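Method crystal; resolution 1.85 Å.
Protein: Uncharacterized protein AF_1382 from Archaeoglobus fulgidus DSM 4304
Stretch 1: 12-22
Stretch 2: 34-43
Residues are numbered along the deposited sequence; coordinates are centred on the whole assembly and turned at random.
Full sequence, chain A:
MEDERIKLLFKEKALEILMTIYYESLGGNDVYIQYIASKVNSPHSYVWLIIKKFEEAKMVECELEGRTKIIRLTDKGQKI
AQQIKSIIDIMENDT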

ATOM      1  N   GLU A  12       5.628  -5.057   9.305  1.00 22.14           N
ATOM      2  CA  GLU A  12       6.373  -3.968   8.675  1.00 23.11           C
ATOM      3  C   GLU A  12       6.292  -3.957   7.146  1.00 22.76           C
ATOM      4  O   GLU A  12       6.163  -2.895   6.550  1.00 22.41           O
ATOM      5  CB  GLU A  12       7.836  -3.958   9.131  1.00 23.73           C
ATOM      6  CG  GLU A  12       8.556  -5.303   8.975  1.00 26.60           C
ATOM      7  CD  GLU A  12      10.041  -5.165   8.683  0.10 28.56           C
ATOM      8  OE1 GLU A  12      10.513  -4.029   8.457  0.30 29.53           O
ATOM      9  OE2 GLU A  12      10.736  -6.206   8.662  0.30 29.33           O
ATOM     10  N   LYS A  13       6.348  -5.134   6.526  1.00 22.57           N
ATOM     11  CA  LYS A  13       6.293  -5.215   5.062  1.00 22.78           C
ATOM     12  C   LYS A  13       4.930  -4.789   4.515  1.00 21.74           C
ATOM     13  O   LYS A  13       4.861  -3.991   3.581  1.00 21.53           O
ATOM     14  CB  LYS A  13       6.705  -6.611   4.566  1.00 23.57           C
ATOM     15  CG  LYS A  13       8.177  -6.973   4.855  1.00 25.90           C
ATOM     16  CD  LYS A  13       9.160  -5.954   4.256  1.00 28.11           C
ATOM     17  CE  LYS A  13      10.625  -6.368   4.453  1.00 29.18           C
ATOM     18  NZ  LYS A  13      11.122  -6.130   5.848  0.90 32.08           N
ATOM     19  N   ALA A  14       3.849  -5.285   5.117  1.00 20.66           N
ATOM     20  CA  ALA A  14       2.492  -4.908   4.706  1.00 20.52           C
ATOM     21  C   ALA A  14       2.215  -3.430   4.975  1.00 20.24           C
ATOM     22  O   ALA A  14       1.570  -2.746   4.160  1.00 19.58           O
ATOM     23  CB  ALA A  14       1.448  -5.785   5.402  1.00 20.79           C
ATOM     24  N   LEU A  15       2.707  -2.942   6.114  1.00 19.52           N
ATOM     25  CA  LEU A  15       2.598  -1.520   6.466  1.00 19.13           C
ATOM     26  C   LEU A  15       3.253  -0.613   5.422  1.00 18.70           C
ATOM     27  O   LEU A  15       2.629   0.352   4.959  1.00 17.53           O
ATOM     28  CB  LEU A  15       3.241  -1.241   7.830  1.00 19.78           C
ATOM     29  CG  LEU A  15       3.314   0.255   8.153  1.00 21.02           C
ATOM     30  CD1 LEU A  15       1.936   0.768   8.474  1.00 24.61           C
ATOM     31  CD2 LEU A  15       4.288   0.537   9.291  1.00 24.91           C
ATOM     32  N   GLU A  16       4.508  -0.916   5.086  1.00 18.31           N
ATOM     33  CA  GLU A  16       5.280  -0.129   4.122  1.00 18.86           C
ATOM     34  C   GLU A  16       4.569  -0.073   2.768  1.00 17.57           C
ATOM     35  O   GLU A  16       4.579   0.970   2.115  1.00 17.17           O
ATOM     36  CB  GLU A  16       6.685  -0.703   3.914  1.00 19.54           C
ATOM     37  CG  GLU A  16       7.688  -0.388   5.019  1.00 22.02           C
ATOM     38  CD  GLU A  16       8.970  -1.210   4.888  1.00 22.32           C
ATOM     39  OE1 GLU A  16       9.327  -1.609   3.747  1.00 29.28           O
ATOM     40  OE2 GLU A  16       9.618  -1.459   5.927  0.10 23.62           O
ATOM     41  N   ILE A  17       3.971  -1.184   2.353  1.00 16.01           N
ATOM     42  CA  ILE A  17       3.218  -1.225   1.093  1.00 15.51           C
ATOM     43  C   ILE A  17       1.996  -0.297   1.156  1.00 15.53           C
ATOM     44  O   ILE A  17       1.769   0.544   0.265  1.00 14.25           O
ATOM     45  CB  ILE A  17       2.859  -2.686   0.697  1.00 15.52           C
ATOM     46  CG1 ILE A  17       4.154  -3.437   0.362  1.00 15.86           C
ATOM     47  CG2 ILE A  17       1.913  -2.728  -0.508  1.00 16.20           C
ATOM     48  CD1 ILE A  17       4.056  -4.949   0.463  1.00 13.50           C
ATOM     49  N   LEU A  18       1.227  -0.426   2.233  1.00 14.63           N
ATOM     50  CA  LEU A  18       0.050   0.402   2.412  1.00 14.31           C
ATOM     51  C   LEU A  18       0.362   1.894   2.425  1.00 14.03           C
ATOM     52  O   LEU A  18      -0.353   2.673   1.782  1.00 14.84           O
ATOM     53  CB  LEU A  18      -0.657   0.026   3.726  1.00 14.16           C
ATOM     54  CG  LEU A  18      -1.963   0.785   3.961  1.00 15.87           C
ATOM     55  CD1 LEU A  18      -2.996   0.465   2.882  1.00 16.78           C
ATOM     56  CD2 LEU A  18      -2.509   0.475   5.386  1.00 13.82           C
ATOM     57  N   MET A  19       1.397   2.287   3.167  1.00 13.24           N
ATOM     58  CA  MET A  19       1.712   3.700   3.352  1.00 14.24           C
ATOM     59  C   MET A  19       2.332   4.236   2.068  1.00 13.86           C
ATOM     60  O   MET A  19       2.119   5.388   1.732  1.00 13.22           O
ATOM     61  CB  MET A  19       2.619   3.942   4.565  1.00 14.29           C
ATOM     62  CG  MET A  19       1.919   3.596   5.936  1.00 15.30           C
ATOM     63  SD  MET A  19       0.221   4.160   6.076  1.00 19.57           S
ATOM     64  CE  MET A  19       0.530   5.885   6.416  1.00 20.96           C
ATOM     65  N   THR A  20       3.054   3.379   1.343  1.00 14.07           N
ATOM     66  CA  THR A  20       3.572   3.771   0.009  1.00 13.80           C
ATOM     67  C   THR A  20       2.460   4.134  -0.967  1.00 13.86           C
ATOM     68  O   THR A  20       2.546   5.152  -1.668  1.00 14.14           O
ATOM     69  CB  THR A  20       4.483   2.670  -0.616  1.00 14.12           C
ATOM     70  OG1 THR A  20       5.630   2.472   0.221  1.00 14.49           O
ATOM     71  CG2 THR A  20       4.956   3.090  -2.010  1.00 13.54           C
ATOM     72  N   ILE A  21       1.418   3.308  -1.030  1.00 13.19           N
ATOM     73  CA  ILE A  21       0.255   3.596  -1.871  1.00 13.26           C
ATOM     74  C   ILE A  21      -0.391   4.905  -1.426  1.00 14.21           C
ATOM     75  O   ILE A  21      -0.736   5.747  -2.249  1.00 13.93           O
ATOM     76  CB  ILE A  21      -0.787   2.443  -1.809  1.00 13.66           C
ATOM     77  CG1 ILE A  21      -0.145   1.119  -2.248  1.00 12.15           C
ATOM     78  CG2 ILE A  21      -2.045   2.751  -2.663  1.00 13.26           C
ATOM     79  CD1 ILE A  21      -0.996  -0.120  -1.910  1.00 13.68           C
ATOM     80  N   TYR A  22      -0.560   5.055  -0.116  1.00 14.21           N
ATOM     81  CA  TYR A  22      -1.166   6.245   0.468  1.00 15.35           C
ATOM     82  C   TYR A  22      -0.432   7.531   0.039  1.00 15.08           C
ATOM     83  O   TYR A  22      -1.049   8.441  -0.548  1.00 15.58           O
ATOM     84  CB  TYR A  22      -1.203   6.091   1.996  1.00 15.86           C
ATOM     85  CG  TYR A  22      -1.704   7.312   2.736  1.00 17.52           C
ATOM     86  CD1 TYR A  22      -3.068   7.626   2.766  1.00 18.58           C
ATOM     87  CD2 TYR A  22      -0.814   8.153   3.394  1.00 18.54           C
ATOM     88  CE1 TYR A  22      -3.525   8.763   3.443  1.00 20.72           C
ATOM     89  CE2 TYR A  22      -1.261   9.285   4.080  1.00 21.84           C
ATOM     90  CZ  TYR A  22      -2.606   9.579   4.098  1.00 19.79           C
ATOM     91  OH  TYR A  22      -3.022  10.710   4.770  1.00 22.59           O
ATOM     92  N   GLN A  34       5.026  -1.707  -9.789  1.00 22.50           N
ATOM     93  CA  GLN A  34       6.473  -1.605 -10.012  1.00 23.43           C
ATOM     94  C   GLN A  34       7.105  -0.525  -9.125  1.00 22.97           C
ATOM     95  O   GLN A  34       8.177  -0.727  -8.562  1.00 23.63           O
ATOM     96  CB  GLN A  34       6.763  -1.287 -11.495  1.00 24.04           C
ATOM     97  CG  GLN A  34       6.198  -2.285 -12.518  1.00 26.38           C
ATOM     98  CD  GLN A  34       4.701  -2.152 -12.791  0.80 29.13           C
ATOM     99  OE1 GLN A  34       4.098  -1.123 -12.528  1.00 31.11           O
ATOM    100  NE2 GLN A  34       4.098  -3.215 -13.340  0.60 30.92           N
ATOM    101  N   TYR A  35       6.426   0.611  -9.004  1.00 22.02           N
ATOM    102  CA  TYR A  35       6.878   1.693  -8.137  1.00 21.38           C
ATOM    103  C   TYR A  35       6.876   1.299  -6.652  1.00 20.36           C
ATOM    104  O   TYR A  35       7.843   1.580  -5.928  1.00 20.17           O
ATOM    105  CB  TYR A  35       6.040   2.956  -8.353  1.00 22.11           C
ATOM    106  CG  TYR A  35       6.239   3.984  -7.264  1.00 22.73           C
ATOM    107  CD1 TYR A  35       7.309   4.869  -7.303  1.00 22.49           C
ATOM    108  CD2 TYR A  35       5.370   4.042  -6.170  1.00 23.25           C
ATOM    109  CE1 TYR A  35       7.497   5.810  -6.294  1.00 22.97           C
ATOM    110  CE2 TYR A  35       5.554   4.967  -5.155  1.00 23.86           C
ATOM    111  CZ  TYR A  35       6.619   5.840  -5.218  1.00 23.02           C
ATOM    112  OH  TYR A  35       6.782   6.755  -4.207  1.00 24.95           O
ATOM    113  N   ILE A  36       5.794   0.671  -6.191  1.00 19.46           N
ATOM    114  CA  ILE A  36       5.728   0.201  -4.801  1.00 18.59           C
ATOM    115  C   ILE A  36       6.928  -0.680  -4.503  1.00 19.23           C
ATOM    116  O   ILE A  36       7.605  -0.504  -3.489  1.00 17.85           O
ATOM    117  CB  ILE A  36       4.421  -0.556  -4.492  1.00 18.23           C
ATOM    118  CG1 ILE A  36       3.201   0.348  -4.712  1.00 17.86           C
ATOM    119  CG2 ILE A  36       4.418  -1.059  -3.036  1.00 17.76           C
ATOM    120  CD1 ILE A  36       1.885  -0.440  -4.777  1.00 16.79           C
ATOM    121  N   ALA A  37       7.192  -1.613  -5.419  1.00 19.99           N
ATOM    122  CA  ALA A  37       8.356  -2.493  -5.340  1.00 21.80           C
ATOM    123  C   ALA A  37       9.673  -1.721  -5.244  1.00 22.47           C
ATOM    124  O   ALA A  37      10.532  -2.112  -4.473  1.00 24.34           O
ATOM    125  CB  ALA A  37       8.391  -3.446  -6.530  1.00 21.24           C
ATOM    126  N   SER A  38       9.827  -0.634  -6.008  1.00 24.75           N
ATOM    127  CA  SER A  38      11.072   0.179  -5.963  1.00 25.49           C
ATOM    128  C   SER A  38      11.287   0.837  -4.595  1.00 25.90           C
ATOM    129  O   SER A  38      12.433   1.073  -4.184  1.00 26.96           O
ATOM    130  CB  SER A  38      11.115   1.241  -7.072  1.00 26.30           C
ATOM    131  OG  SER A  38      10.386   2.422  -6.733  1.00 27.71           O
ATOM    132  N   LYS A  39      10.183   1.110  -3.900  1.00 24.69           N
ATOM    133  CA  LYS A  39      10.185   1.847  -2.631  1.00 24.46           C
ATOM    134  C   LYS A  39      10.297   0.987  -1.375  1.00 24.53           C
ATOM    135  O   LYS A  39      10.804   1.438  -0.350  1.00 24.90           O
ATOM    136  CB  LYS A  39       8.905   2.680  -2.528  1.00 24.44           C
ATOM    137  CG  LYS A  39       8.862   3.877  -3.441  1.00 25.59           C
ATOM    138  CD  LYS A  39       9.796   4.979  -2.945  1.00 27.23           C
ATOM    139  CE  LYS A  39      10.208   5.854  -4.100  1.00 29.13           C
ATOM    140  NZ  LYS A  39      11.492   6.565  -3.848  1.00 29.27           N
ATOM    141  N   VAL A  40       9.784  -0.235  -1.430  1.00 24.28           N
ATOM    142  CA  VAL A  40       9.762  -1.089  -0.238  1.00 24.75           C
ATOM    143  C   VAL A  40      10.880  -2.141  -0.308  1.00 24.88           C
ATOM    144  O   VAL A  40      11.578  -2.248  -1.313  1.00 24.98           O
ATOM    145  CB  VAL A  40       8.368  -1.737   0.012  1.00 24.55           C
ATOM    146  CG1 VAL A  40       7.287  -0.654   0.134  1.00 24.76           C
ATOM    147  CG2 VAL A  40       8.014  -2.723  -1.080  1.00 24.92           C
ATOM    148  N   ASN A  41      11.059  -2.895   0.764  1.00 25.28           N
ATOM    149  CA  ASN A  41      12.068  -3.956   0.772  1.00 26.11           C
ATOM    150  C   ASN A  41      11.448  -5.344   0.608  1.00 26.12           C
ATOM    151  O   ASN A  41      11.631  -6.225   1.459  1.00 27.01           O
ATOM    152  CB  ASN A  41      12.939  -3.868   2.033  1.00 26.40           C
ATOM    153  CG  ASN A  41      14.051  -2.844   1.899  0.60 26.91           C
ATOM    154  N   SER A  42      10.711  -5.517  -0.494  1.00 25.22           N
ATOM    155  CA  SER A  42      10.093  -6.780  -0.855  1.00 24.52           C
ATOM    156  C   SER A  42      10.276  -7.051  -2.351  1.00 22.96           C
ATOM    157  O   SER A  42      10.264  -6.122  -3.164  1.00 22.98           O
ATOM    158  CB  SER A  42       8.594  -6.766  -0.529  1.00 24.47           C
ATOM    159  OG  SER A  42       8.344  -6.963   0.852  1.00 25.82           O
ATOM    160  N   PRO A  43      10.423  -8.332  -2.717  1.00 21.63           N
ATOM    161  CA  PRO A  43      10.433  -8.717  -4.132  1.00 20.46           C
ATOM    162  C   PRO A  43       9.068  -8.461  -4.769  1.00 19.30           C
ATOM    163  O   PRO A  43       8.066  -8.418  -4.073  1.00 18.02           O
ATOM    164  CB  PRO A  43      10.704 -10.225  -4.084  1.00 20.35           C
ATOM    165  CG  PRO A  43      11.227 -10.501  -2.733  1.00 20.99           C
ATOM    166  CD  PRO A  43      10.588  -9.496  -1.834  1.00 21.83           C
TER
HETATM  167  O   HOH W   1       7.456  -4.388   2.046  1.00 28.48           O
HETATM  168  O   HOH W   2       5.313   6.756  -1.651  1.00 23.26           O

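The contact is built around Ile-36, Ile-17 and Ile-21, all buried. Ile-36 points its CA-to-CB bond toward the first helix and reaches two residues one turn apart: its CG2 lies 3.9 Å from CG2 of Ile-17, and its CD1 lies 3.6 Å from CG1 of Ile-21. Both partners direct their CA-to-CB bonds sideways, yet their branched side chains still reach Ile-36. Val-40 extends this apolar patch at the point where the second stretch leaves its helix; its CG2 is 4.2 Å from CG1 of Ile-17, and its CG1 packs 3.8 Å from CB of Glu-16.

Thr-20 is the residue of the first helix most covered by the second stretch. Its hydroxyl is turned back onto its own helix, OG1 donating to O of Glu-16 at 2.6 Å, which satisfies the polar group where OG1 also lies 3.5 Å from CG1 of Val-40. The same m rotamer directs the methyl to the second helix: CG2 sits 4.0 Å from CB of Lys-39 and 3.7 Å from CE2 of Tyr-35, approaching that ring obliquely. A small side chain suits this place, where the CA atoms of Thr-20 and Ile-36 are 6.4 Å apart.

No direct hydrogen bond joins the modelled atoms of the two stretches; instead, water bridges them at two places. Water 2 donates to O of Thr-20 (3.2 Å) and hydrogen bonds with OH of Tyr-35 (2.9 Å). Water 1 donates to O of Lys-13 and hydrogen bonds with OG of Ser-42, each at 3.0 Å. Nearby, the aliphatic part of Lys-13 covers the loop, with CD 3.6 Å from OG of Ser-42 and CE 3.2 Å from O of Asn-41, while its NZ forms a salt bridge with OE2 of Glu-12 (2.8 Å).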